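Local coordinates for protein similar to hydroxylamine oxidoreductase (PDB 6H5L) that probably acts as a multihaem c-type cytochrome oxidoreductase, passing electrons through a reductase complex of an anammox bacterium, at residues H213-H216 with K217-A220; Q48-D51 with M52-P56; S111-A114 with Q115-N119; S219-E222 with G223-E227. One frame throughout, in Å; residues are numbered along the deposited sequence.

Contact 1 of 4, residues H213-H216 with K217-A220. With HEC (heme c), chain D.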
# COMPACT_ATOMS: atom_id res chain seq x y z
N HIS A 213 29.89 19.81 -3.94
CA HIS A 213 28.60 19.57 -4.58
C HIS A 213 28.78 19.82 -6.07
O HIS A 213 28.93 20.96 -6.51
CB HIS A 213 27.50 20.46 -3.98
CG HIS A 213 27.99 21.73 -3.36
ND1 HIS A 213 28.24 22.87 -4.10
CD2 HIS A 213 28.25 22.06 -2.07
CE1 HIS A 213 28.65 23.84 -3.30
NE2 HIS A 213 28.66 23.37 -2.06
N THR A 214 28.77 18.74 -6.85
CA THR A 214 29.27 18.76 -8.22
C THR A 214 28.33 19.52 -9.16
O THR A 214 27.33 20.12 -8.75
CB THR A 214 29.49 17.34 -8.73
OG1 THR A 214 28.37 16.51 -8.38
CG2 THR A 214 30.77 16.75 -8.15
N ARG A 215 28.67 19.46 -10.44
CA ARG A 215 28.16 20.42 -11.41
C ARG A 215 26.73 20.09 -11.84
O ARG A 215 26.40 18.93 -12.10
CB ARG A 215 29.06 20.46 -12.64
CG ARG A 215 29.52 21.86 -13.00
CD ARG A 215 29.95 21.97 -14.45
NE ARG A 215 30.80 20.86 -14.89
CZ ARG A 215 32.10 20.79 -14.67
NH1 ARG A 215 32.73 21.75 -14.01
NH2 ARG A 215 32.79 19.74 -15.12
N HIS A 216 25.90 21.13 -11.87
CA HIS A 216 24.59 21.14 -12.52
C HIS A 216 23.55 20.32 -11.76
O HIS A 216 22.36 20.40 -12.06
CB HIS A 216 24.72 20.67 -13.96
CG HIS A 216 25.50 21.61 -14.82
ND1 HIS A 216 26.52 21.21 -15.66
CD2 HIS A 216 25.42 22.96 -14.96
CE1 HIS A 216 27.02 22.26 -16.28
NE2 HIS A 216 26.37 23.33 -15.87
N LYS A 217 23.97 19.57 -10.74
CA LYS A 217 23.04 19.09 -9.74
C LYS A 217 23.12 19.90 -8.46
O LYS A 217 22.09 20.09 -7.80
CB LYS A 217 23.29 17.60 -9.43
CG LYS A 217 22.09 16.70 -9.71
CD LYS A 217 22.24 15.33 -9.07
CE LYS A 217 20.98 14.49 -9.22
NZ LYS A 217 21.05 13.54 -10.37
N PHE A 218 24.31 20.38 -8.12
CA PHE A 218 24.54 21.29 -7.00
C PHE A 218 23.76 20.85 -5.77
O PHE A 218 22.99 21.60 -5.17
CB PHE A 218 24.21 22.73 -7.38
CG PHE A 218 25.08 23.27 -8.49
CD1 PHE A 218 26.41 23.57 -8.26
CD2 PHE A 218 24.56 23.48 -9.76
CE1 PHE A 218 27.21 24.07 -9.27
CE2 PHE A 218 25.36 23.98 -10.77
CZ PHE A 218 26.68 24.28 -10.52
N SER A 219 23.97 19.59 -5.40
CA SER A 219 23.19 18.94 -4.35
C SER A 219 23.88 19.11 -3.00
O SER A 219 25.02 18.67 -2.82
CB SER A 219 23.00 17.46 -4.67
OG SER A 219 22.51 16.75 -3.54
N ALA A 220 23.18 19.76 -2.06
CA ALA A 220 23.70 19.84 -0.70
C ALA A 220 23.80 18.45 -0.07
O ALA A 220 24.67 18.22 0.78
CB ALA A 220 22.81 20.75 0.15
FE HEC D . 26.80 25.23 -16.34
CHA HEC D . 30.16 24.69 -16.63
CHB HEC D . 26.37 24.01 -19.56
CHC HEC D . 23.47 25.98 -16.21
CHD HEC D . 27.21 26.59 -13.19
NA HEC D . 28.03 24.47 -17.81
C1A HEC D . 29.40 24.38 -17.73
C2A HEC D . 29.91 23.88 -18.99
C3A HEC D . 28.86 23.70 -19.81
C4A HEC D . 27.66 24.06 -19.08
CMA HEC D . 28.84 23.20 -21.27
CAA HEC D . 31.42 23.66 -19.28
CBA HEC D . 31.77 22.29 -19.85
CGA HEC D . 31.29 21.18 -18.95
O1A HEC D . 31.61 21.19 -17.74
O2A HEC D . 30.59 20.27 -19.46
NB HEC D . 25.23 25.06 -17.65
C1B HEC D . 25.25 24.47 -18.90
C2B HEC D . 23.89 24.41 -19.39
C3B HEC D . 23.09 24.96 -18.47
C4B HEC D . 23.92 25.38 -17.36
CMB HEC D . 23.47 23.83 -20.76
CAB HEC D . 21.55 25.13 -18.54
CBB HEC D . 20.86 23.76 -18.41
NC HEC D . 25.58 26.12 -14.95
C1C HEC D . 24.23 26.34 -15.12
C2C HEC D . 23.70 26.87 -13.88
C3C HEC D . 24.75 27.17 -13.09
C4C HEC D . 25.94 26.62 -13.72
CMC HEC D . 22.27 27.42 -13.72
CAC HEC D . 24.69 27.85 -11.71
CBC HEC D . 23.91 27.01 -10.68
ND HEC D . 28.43 25.64 -15.12
C1D HEC D . 28.34 26.08 -13.80
C2D HEC D . 29.63 25.91 -13.17
C3D HEC D . 30.54 25.32 -14.25
C4D HEC D . 29.72 25.19 -15.42
CMD HEC D . 30.04 26.26 -11.72
CAD HEC D . 32.03 24.96 -14.11
CBD HEC D . 32.83 26.25 -14.16
CGD HEC D . 34.29 25.93 -14.29
O1D HEC D . 34.67 24.74 -14.14
O2D HEC D . 35.08 26.88 -14.53
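Thr214 O is approached twice by Phe218: it accepts a hydrogen bond from Phe218 N at 3.1 Å, with an N-H...O angle of 144°, and it also lies over a face of the Phe218 ring. This four-residue step folds the loop into a tight turn, and His216 and Phe218 both take positive phi within it. Phe218 CG stands anti to its carbonyl carbon (chi1 -63°), which brings the ring back beneath the turn. There His216 N sits above the ring face, 3.1 Å from Phe218 CE2, and the same CE2 meets the haem c atom CBC at 3.4 Å. The turn thereby presents His216 to the metal, with His216 NE2 bound to the haem iron at 2.0 Å; His133 completes the bis-histidine pair. Arg215 lies over the porphyrin face on the His216 side, its CD 3.4 Å from haem C4D. Its NE is 3.0 Å from propionate O1A, which faces the guanidinium from above, while NH1 forms a salt bridge with Asp210 and Phe358 of the second subunit adds a cation-pi contact. His213, which ends a CxxCH sequence, binds the iron of another haem, and its CB rests 3.3 Å from Ser219 O. The turn thus ligates two haem irons within the loop joining helix 197-202 to helix 220-224, with His216 and Lys217 packed against helix 89-97.

Contact 2 of 4, residues Q48-D51 with M52-P56. With HEC (heme c), chain C.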
# COMPACT_ATOMS: atom_id res chain seq x y z
N GLN A 48 48.28 25.65 -18.54
CA GLN A 48 47.75 24.49 -19.23
C GLN A 48 46.36 24.81 -19.78
O GLN A 48 45.68 25.73 -19.32
CB GLN A 48 47.69 23.29 -18.28
CG GLN A 48 49.04 22.86 -17.76
CD GLN A 48 48.95 21.72 -16.75
OE1 GLN A 48 48.47 20.63 -17.07
NE2 GLN A 48 49.42 21.96 -15.54
N MET A 49 45.96 24.05 -20.80
CA MET A 49 44.71 24.33 -21.51
C MET A 49 43.52 24.37 -20.56
O MET A 49 42.68 25.28 -20.63
CB MET A 49 44.49 23.29 -22.61
CG MET A 49 45.46 23.39 -23.77
SD MET A 49 45.31 21.97 -24.88
CE MET A 49 45.99 20.67 -23.85
N LEU A 50 43.43 23.39 -19.66
CA LEU A 50 42.27 23.27 -18.79
C LEU A 50 42.19 24.36 -17.73
O LEU A 50 41.20 24.40 -16.99
CB LEU A 50 42.26 21.90 -18.12
CG LEU A 50 42.00 20.71 -19.05
CD1 LEU A 50 42.62 19.46 -18.48
CD2 LEU A 50 40.50 20.53 -19.25
N ASP A 51 43.20 25.23 -17.63
CA ASP A 51 43.12 26.34 -16.69
C ASP A 51 42.03 27.33 -17.07
O ASP A 51 41.63 28.14 -16.23
CB ASP A 51 44.47 27.05 -16.60
CG ASP A 51 45.54 26.18 -15.95
OD1 ASP A 51 45.19 25.10 -15.44
OD2 ASP A 51 46.72 26.59 -15.94
N MET A 52 41.55 27.29 -18.32
CA MET A 52 40.32 28.00 -18.66
C MET A 52 39.19 27.63 -17.71
O MET A 52 38.42 28.50 -17.29
CB MET A 52 39.90 27.69 -20.10
CG MET A 52 40.78 28.25 -21.20
SD MET A 52 40.04 27.89 -22.80
CE MET A 52 41.20 28.67 -23.91
N TYR A 53 39.09 26.35 -17.37
CA TYR A 53 38.04 25.85 -16.51
C TYR A 53 38.44 25.76 -15.04
O TYR A 53 37.59 25.96 -14.17
CB TYR A 53 37.58 24.47 -16.99
CG TYR A 53 37.07 24.45 -18.42
CD1 TYR A 53 35.75 24.78 -18.71
CD2 TYR A 53 37.91 24.11 -19.47
CE1 TYR A 53 35.29 24.78 -20.02
CE2 TYR A 53 37.45 24.10 -20.78
CZ TYR A 53 36.14 24.43 -21.05
OH TYR A 53 35.69 24.42 -22.35
N TRP A 54 39.72 25.49 -14.74
CA TRP A 54 40.12 25.38 -13.35
C TRP A 54 40.20 26.76 -12.68
O TRP A 54 39.84 26.91 -11.51
CB TRP A 54 41.46 24.65 -13.22
CG TRP A 54 41.56 23.29 -13.89
CD1 TRP A 54 42.69 22.76 -14.45
CD2 TRP A 54 40.53 22.30 -14.05
NE1 TRP A 54 42.42 21.51 -14.95
CE2 TRP A 54 41.10 21.21 -14.73
CE3 TRP A 54 39.17 22.24 -13.70
CZ2 TRP A 54 40.38 20.06 -15.05
CZ3 TRP A 54 38.45 21.10 -14.03
CH2 TRP A 54 39.06 20.03 -14.70
N GLN A 55 40.67 27.76 -13.42
CA GLN A 55 40.85 29.12 -12.89
C GLN A 55 40.30 30.10 -13.92
O GLN A 55 41.06 30.72 -14.68
CB GLN A 55 42.32 29.40 -12.57
CG GLN A 55 42.57 30.69 -11.82
CD GLN A 55 42.42 30.55 -10.32
OE1 GLN A 55 41.97 29.51 -9.82
NE2 GLN A 55 42.81 31.58 -9.59
N PRO A 56 38.98 30.26 -13.97
CA PRO A 56 38.38 31.03 -15.09
C PRO A 56 38.76 32.50 -15.11
O PRO A 56 39.05 33.03 -16.19
CB PRO A 56 36.87 30.84 -14.87
CG PRO A 56 36.76 29.60 -14.03
CD PRO A 56 37.95 29.63 -13.13
FE HEC C . 25.66 26.61 -25.65
CHA HEC C . 28.90 25.51 -25.50
CHB HEC C . 25.94 27.89 -22.47
CHC HEC C . 22.66 28.18 -26.03
CHD HEC C . 25.01 24.63 -28.35
NA HEC C . 27.15 26.71 -24.26
C1A HEC C . 28.40 26.14 -24.37
C2A HEC C . 29.10 26.32 -23.11
C3A HEC C . 28.29 26.97 -22.28
C4A HEC C . 27.04 27.23 -22.98
CMA HEC C . 28.60 27.38 -20.82
CAA HEC C . 30.54 25.82 -22.81
CBA HEC C . 31.56 26.95 -22.92
CGA HEC C . 32.94 26.35 -22.76
O1A HEC C . 33.05 25.10 -22.76
O2A HEC C . 33.92 27.13 -22.63
NB HEC C . 24.48 27.76 -24.44
C1B HEC C . 24.85 28.28 -23.22
C2B HEC C . 23.90 29.32 -22.87
C3B HEC C . 22.99 29.39 -23.84
C4B HEC C . 23.34 28.42 -24.86
CMB HEC C . 23.94 30.16 -21.57
CAB HEC C . 21.77 30.35 -23.93
CBB HEC C . 22.22 31.81 -24.11
NC HEC C . 24.08 26.38 -26.92
C1C HEC C . 23.00 27.24 -26.98
C2C HEC C . 22.35 27.06 -28.26
C3C HEC C . 22.93 26.00 -28.86
C4C HEC C . 24.07 25.60 -28.06
CMC HEC C . 21.01 27.74 -28.63
CAC HEC C . 22.53 25.36 -30.22
CBC HEC C . 22.60 26.38 -31.38
ND HEC C . 26.79 25.25 -26.75
C1D HEC C . 26.30 24.58 -27.87
C2D HEC C . 27.39 23.82 -28.45
C3D HEC C . 28.61 24.10 -27.56
C4D HEC C . 28.14 25.00 -26.53
CMD HEC C . 27.34 22.93 -29.71
CAD HEC C . 30.04 23.54 -27.74
CBD HEC C . 30.95 24.67 -28.23
CGD HEC C . 32.37 24.20 -28.40
O1D HEC C . 33.23 25.04 -28.76
O2D HEC C . 32.64 22.99 -28.18
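Leu50 and Trp54 run side by side in the same direction, and the indole lies along the turn that starts helix 51-54. Leu50 CB approaches the pyrrole part of the ring, 3.6 Å from Trp54 CE2, while Leu50 O sits 3.3 Å above one indole face. That same oxygen accepts two backbone bonds: Trp54 N donates within the carbonyl plane at 2.9 Å, and Tyr53 N, also at 2.9 Å, comes from well above that plane. Asp51 meets the tryptophan differently. Its side chain crosses at about a right angle, the carboxylate and ring planes are 57° apart, and OD1 lies near the ring plane at the edge, 3.6 Å from Trp54 CD1. An alanine in place of Trp54 would probably open a gap between Leu50 and the side chains of Trp175 and Met201, leaving the Leu50 peptide without its aromatic cover. Tyr53 turns to another task: with CG anti to its carbonyl carbon (chi1 -58°), the phenol reaches a haem c propionate, its OH donating to O1A at 2.8 Å with the acceptor near the ring plane. Phe358 of the second subunit meets that ring edge-to-face, and Arg357 of the second subunit binds the same haem. The buried Asp51 carboxylate receives a weak bond from Gln48 N and has Asp200 close by; two acids so near each other would probably raise the proton affinity of one, whereas the tyrosine bond is likely to steady the propionate charge.

Contact 3 of 4, residues S111-A114 with Q115-N119. With HEC (heme c), chain E.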
# COMPACT_ATOMS: atom_id res chain seq x y z
N SER A 111 11.96 28.49 1.61
CA SER A 111 12.38 29.44 2.64
C SER A 111 13.69 30.11 2.26
O SER A 111 13.80 31.34 2.29
CB SER A 111 12.50 28.74 3.99
OG SER A 111 12.81 29.66 5.02
N LYS A 112 14.70 29.32 1.90
CA LYS A 112 15.99 29.90 1.51
C LYS A 112 15.86 30.74 0.25
O LYS A 112 16.55 31.75 0.10
CB LYS A 112 17.03 28.79 1.32
CG LYS A 112 17.24 27.91 2.54
CD LYS A 112 17.76 28.70 3.73
CE LYS A 112 19.25 28.95 3.64
NZ LYS A 112 20.03 27.70 3.88
N THR A 113 14.99 30.34 -0.68
CA THR A 113 14.79 31.11 -1.90
C THR A 113 14.18 32.48 -1.60
O THR A 113 14.53 33.47 -2.25
CB THR A 113 13.90 30.34 -2.87
OG1 THR A 113 14.48 29.06 -3.15
CG2 THR A 113 13.74 31.10 -4.19
N ALA A 114 13.28 32.55 -0.62
CA ALA A 114 12.62 33.81 -0.30
C ALA A 114 13.62 34.85 0.20
O ALA A 114 13.56 36.02 -0.19
CB ALA A 114 11.52 33.59 0.73
N GLN A 115 14.55 34.43 1.07
CA GLN A 115 15.57 35.35 1.56
C GLN A 115 16.49 35.81 0.43
O GLN A 115 16.92 36.96 0.40
CB GLN A 115 16.37 34.70 2.68
CG GLN A 115 15.56 34.40 3.93
CD GLN A 115 16.22 33.35 4.81
OE1 GLN A 115 16.10 33.39 6.03
NE2 GLN A 115 16.90 32.40 4.19
N ILE A 116 16.80 34.90 -0.50
CA ILE A 116 17.65 35.27 -1.63
C ILE A 116 16.94 36.27 -2.53
O ILE A 116 17.55 37.21 -3.05
CB ILE A 116 18.07 34.00 -2.41
CG1 ILE A 116 18.91 33.09 -1.52
CG2 ILE A 116 18.85 34.37 -3.66
CD1 ILE A 116 19.21 31.73 -2.14
N GLU A 117 15.63 36.09 -2.73
CA GLU A 117 14.86 37.03 -3.54
C GLU A 117 14.92 38.44 -2.96
O GLU A 117 15.02 39.43 -3.70
CB GLU A 117 13.41 36.57 -3.66
CG GLU A 117 13.20 35.40 -4.60
CD GLU A 117 11.76 34.94 -4.64
OE1 GLU A 117 11.06 35.06 -3.61
OE2 GLU A 117 11.31 34.46 -5.71
N LYS A 118 14.86 38.56 -1.63
CA LYS A 118 14.98 39.87 -0.99
C LYS A 118 16.37 40.46 -1.18
O LYS A 118 16.51 41.66 -1.40
CB LYS A 118 14.63 39.76 0.49
CG LYS A 118 13.15 39.74 0.80
CD LYS A 118 12.64 41.14 1.12
CE LYS A 118 11.16 41.12 1.48
NZ LYS A 118 10.68 42.47 1.91
N ASN A 119 17.41 39.62 -1.09
CA ASN A 119 18.77 40.13 -1.18
C ASN A 119 19.13 40.59 -2.58
O ASN A 119 19.90 41.55 -2.74
CB ASN A 119 19.76 39.06 -0.71
CG ASN A 119 19.62 38.73 0.77
OD1 ASN A 119 19.05 39.51 1.53
ND2 ASN A 119 20.15 37.58 1.17
FE HEC E . 22.50 28.33 -6.04
CHA HEC E . 20.24 26.25 -4.55
CHB HEC E . 25.06 26.23 -5.10
CHC HEC E . 24.74 30.21 -7.85
CHD HEC E . 20.18 30.83 -6.32
NA HEC E . 22.62 26.55 -5.03
C1A HEC E . 21.57 25.88 -4.46
C2A HEC E . 22.10 24.73 -3.74
C3A HEC E . 23.43 24.73 -3.90
C4A HEC E . 23.79 25.87 -4.71
CMA HEC E . 24.42 23.70 -3.32
CAA HEC E . 21.30 23.67 -2.95
CBA HEC E . 20.35 22.94 -3.88
CGA HEC E . 19.99 21.59 -3.31
O1A HEC E . 20.60 21.19 -2.29
O2A HEC E . 19.09 20.92 -3.88
NB HEC E . 24.55 28.29 -6.34
C1B HEC E . 25.36 27.22 -6.00
C2B HEC E . 26.58 27.33 -6.77
C3B HEC E . 26.50 28.44 -7.52
C4B HEC E . 25.22 29.06 -7.27
CMB HEC E . 27.77 26.35 -6.68
CAB HEC E . 27.56 28.98 -8.51
CBB HEC E . 27.68 28.05 -9.74
NC HEC E . 22.49 30.19 -6.88
C1C HEC E . 23.48 30.75 -7.66
C2C HEC E . 22.92 31.87 -8.39
C3C HEC E . 21.74 32.15 -7.81
C4C HEC E . 21.39 31.03 -6.95
CMC HEC E . 23.78 32.90 -9.16
CAC HEC E . 20.78 33.32 -8.15
CBC HEC E . 20.05 33.05 -9.48
ND HEC E . 20.51 28.51 -5.53
C1D HEC E . 19.76 29.67 -5.71
C2D HEC E . 18.45 29.46 -5.13
C3D HEC E . 18.46 28.03 -4.58
C4D HEC E . 19.78 27.52 -4.87
CMD HEC E . 17.28 30.46 -5.09
CAD HEC E . 17.31 27.29 -3.86
CBD HEC E . 17.28 27.69 -2.39
CGD HEC E . 18.56 27.29 -1.70
O1D HEC E . 19.43 28.17 -1.49
O2D HEC E . 18.71 26.08 -1.38
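Ser111 to Asn119 form regular alpha-helix within helix 107-120: Glu117 N donates to Thr113 O at 2.9 Å with an N-H...O angle of 156°, Ile116 N and Lys118 N bond likewise to Lys112 O and Ala114 O, and the Gln115 N to Ser111 O bond is weak. Along this frame the Ile116 side chain lies back over the preceding turn, its CG1 3.2 Å from Lys112 O, and its CD1 continues to the haem, 3.6 Å from propionate O1D. Lys112 meets the same carboxylate with carbon, CB lying 3.7 Å from haem CGD. Beyond CB its chain bends at three successive bonds, so the CD methylene passes 3.8 Å from Gln115 NE2 and the amine turns to weak hydrogen bonds with Tyr108 OH and a propionate of a second haem. In Thr113, OG1 stands beside its own N (chi1 -57°), 3.2 Å from haem CBD, while the methyl CG2 touches haem CMD at 3.7 Å. Pro103 O and Leu109 O satisfy that hydroxyl. Glu117 lays CG 3.3 Å from Thr113 O, and its OE2 pairs with Lys104 NZ and Leu124 N; Gln115 packs on Pro151 of the partner cytochrome chain. Chemically, this helix face gives its haem mostly carbon surface around a propionate, while the lysine amine leans, through a weak bond, on a propionate of the neighbouring haem and may partly offset its charge.

Contact 4 of 4, residues S219-E222 with G223-E227. With HEC (heme c), chain G.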
# COMPACT_ATOMS: atom_id res chain seq x y z
N SER A 219 23.97 19.59 -5.40
CA SER A 219 23.19 18.94 -4.35
C SER A 219 23.88 19.11 -3.00
O SER A 219 25.02 18.67 -2.82
CB SER A 219 23.00 17.46 -4.67
OG SER A 219 22.51 16.75 -3.54
N ALA A 220 23.18 19.76 -2.06
CA ALA A 220 23.70 19.84 -0.70
C ALA A 220 23.80 18.45 -0.07
O ALA A 220 24.67 18.22 0.78
CB ALA A 220 22.81 20.75 0.15
N VAL A 221 22.91 17.53 -0.46
CA VAL A 221 23.03 16.15 -0.02
C VAL A 221 24.35 15.55 -0.47
O VAL A 221 25.04 14.87 0.30
CB VAL A 221 21.83 15.32 -0.53
CG1 VAL A 221 22.05 13.84 -0.26
CG2 VAL A 221 20.54 15.80 0.11
N GLU A 222 24.74 15.81 -1.72
CA GLU A 222 26.00 15.27 -2.22
C GLU A 222 27.20 15.97 -1.58
O GLU A 222 28.23 15.34 -1.34
CB GLU A 222 26.06 15.39 -3.74
CG GLU A 222 27.27 14.73 -4.36
CD GLU A 222 27.53 15.20 -5.77
OE1 GLU A 222 26.59 15.16 -6.60
OE2 GLU A 222 28.66 15.63 -6.05
N GLY A 223 27.08 17.27 -1.32
CA GLY A 223 28.17 17.99 -0.69
C GLY A 223 28.45 17.54 0.73
O GLY A 223 29.58 17.66 1.22
N ARG A 224 27.44 17.00 1.41
CA ARG A 224 27.58 16.58 2.80
C ARG A 224 28.05 15.14 2.95
O ARG A 224 28.43 14.74 4.06
CB ARG A 224 26.26 16.77 3.54
CG ARG A 224 25.91 18.23 3.79
CD ARG A 224 24.73 18.37 4.74
NE ARG A 224 23.44 18.29 4.05
CZ ARG A 224 22.71 19.35 3.72
NH1 ARG A 224 23.14 20.57 4.00
NH2 ARG A 224 21.54 19.19 3.11
N GLN A 225 28.03 14.34 1.88
CA GLN A 225 28.54 12.99 2.11
C GLN A 225 30.05 12.96 1.92
O GLN A 225 30.59 13.70 1.10
CB GLN A 225 27.86 11.99 1.18
CG GLN A 225 27.36 12.58 -0.13
CD GLN A 225 26.30 11.71 -0.78
OE1 GLN A 225 25.52 11.04 -0.09
NE2 GLN A 225 26.27 11.70 -2.10
N PRO A 226 30.74 12.10 2.69
CA PRO A 226 32.21 12.11 2.67
C PRO A 226 32.83 11.90 1.30
O PRO A 226 33.94 12.39 1.06
CB PRO A 226 32.57 10.97 3.63
CG PRO A 226 31.42 10.88 4.55
CD PRO A 226 30.21 11.21 3.73
N GLU A 227 32.16 11.18 0.40
CA GLU A 227 32.74 10.86 -0.90
C GLU A 227 32.99 12.11 -1.74
O GLU A 227 33.76 12.04 -2.71
CB GLU A 227 31.85 9.88 -1.66
CG GLU A 227 31.92 8.44 -1.17
CD GLU A 227 31.12 8.20 0.11
OE1 GLU A 227 31.12 7.05 0.60
OE2 GLU A 227 30.50 9.15 0.61
FE HEC G . 28.93 24.70 -0.58
CHA HEC G . 26.17 23.96 1.32
CHB HEC G . 27.19 27.27 -2.06
CHC HEC G . 31.82 25.81 -2.13
CHD HEC G . 30.58 21.96 0.55
NA HEC G . 27.03 25.47 -0.41
C1A HEC G . 26.06 25.02 0.45
C2A HEC G . 24.88 25.84 0.29
C3A HEC G . 25.16 26.76 -0.64
C4A HEC G . 26.52 26.55 -1.10
CMA HEC G . 24.18 27.85 -1.14
CAA HEC G . 23.55 25.69 1.06
CBA HEC G . 22.54 24.88 0.25
CGA HEC G . 21.26 24.76 1.04
O1A HEC G . 21.30 24.97 2.28
O2A HEC G . 20.21 24.44 0.43
NB HEC G . 29.41 26.21 -1.91
C1B HEC G . 28.56 27.24 -2.27
C2B HEC G . 29.35 28.27 -2.90
C3B HEC G . 30.63 27.87 -2.93
C4B HEC G . 30.69 26.56 -2.31
CMB HEC G . 28.79 29.59 -3.45
CAB HEC G . 31.84 28.63 -3.51
CBB HEC G . 32.21 29.83 -2.60
NC HEC G . 30.85 24.01 -0.76
C1C HEC G . 31.89 24.62 -1.43
C2C HEC G . 33.10 23.87 -1.16
C3C HEC G . 32.74 22.74 -0.53
C4C HEC G . 31.33 22.85 -0.19
CMC HEC G . 34.45 24.13 -1.86
CAC HEC G . 33.68 21.59 -0.11
CBC HEC G . 34.66 22.09 0.98
ND HEC G . 28.43 23.16 0.69
C1D HEC G . 29.34 22.20 1.11
C2D HEC G . 28.77 21.49 2.24
C3D HEC G . 27.40 22.12 2.48
C4D HEC G . 27.27 23.15 1.47
CMD HEC G . 29.41 20.34 3.04
CAD HEC G . 26.37 21.75 3.56
CBD HEC G . 26.38 22.87 4.60
CGD HEC G . 25.71 22.44 5.88
O1D HEC G . 25.84 23.17 6.90
O2D HEC G . 25.06 21.36 5.90
O HOH W 1 29.04 12.49 -2.88
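This is a one-turn contact within the short, N-capped helix 220-224, which follows a haem-binding loop; Gly223 N bonds to Ser219 O at 2.9 Å to close its first turn. The cap itself is Ser219 OG, which accepts from Glu222 N at 3.0 Å with an N-H...O angle of 154°. Further along, the backbone bonds of Arg224 and Gln225 are all weak, in keeping with a helix that ends there. Arg224 extends from the turn beside Ala220 and bends at its third torsion (chi3 -85°), which lays the guanidinium with one face towards Ala220 O, 3.5 Å above its plane. Arg224 NH2 meets Ala220 CB at 3.6 Å, and NH1 donates to haem c propionate O2D at 2.8 Å and 151°, the acceptor lying at the edge near the guanidinium plane. NE is taken by Phe262 O, so separate bonds fix the rotation of the group. A leucine at Arg224 would probably leave propionate O2D without this charged mate and Phe262 O without its donor. Gln225 turns back over the helix end, its NE2 giving a hydrogen bond to a water at 3.0 Å, which in turn donates weakly to Glu222 O. The Glu222 carboxylate points to Thr214 OG1 and to Arg276 NH1 of the second subunit. Arg224 and Glu222 thus each meet an opposite charge in a buried place, and the arginine would probably soften the charge of the propionate it meets; Tyr108 OH and Leu266 N also bond to this haem.

From the N terminus, contact 2 comes first, then contact 3, contact 1 and contact 4. Each closes only a short turn; none encloses another, and the one overlap is at Ser219 and Ala220, where the end of contact 1 becomes the start of contact 4. Thr214 OG1 and Glu222 OE2, 2.5 Å apart, probably hydrogen-bond and join those two directly. The centres of contacts 2 and 3 lie about 32 Å apart. Haems connect contact 3 to contacts 1 and 4: the one beside contact 3 accepts from Ala220 N, and Lys112 weakly reaches the haem ligated by His213 and bonded by Arg224. Contacts 1, 2 and 4 face the second subunit; contact 3 meets the partner cytochrome.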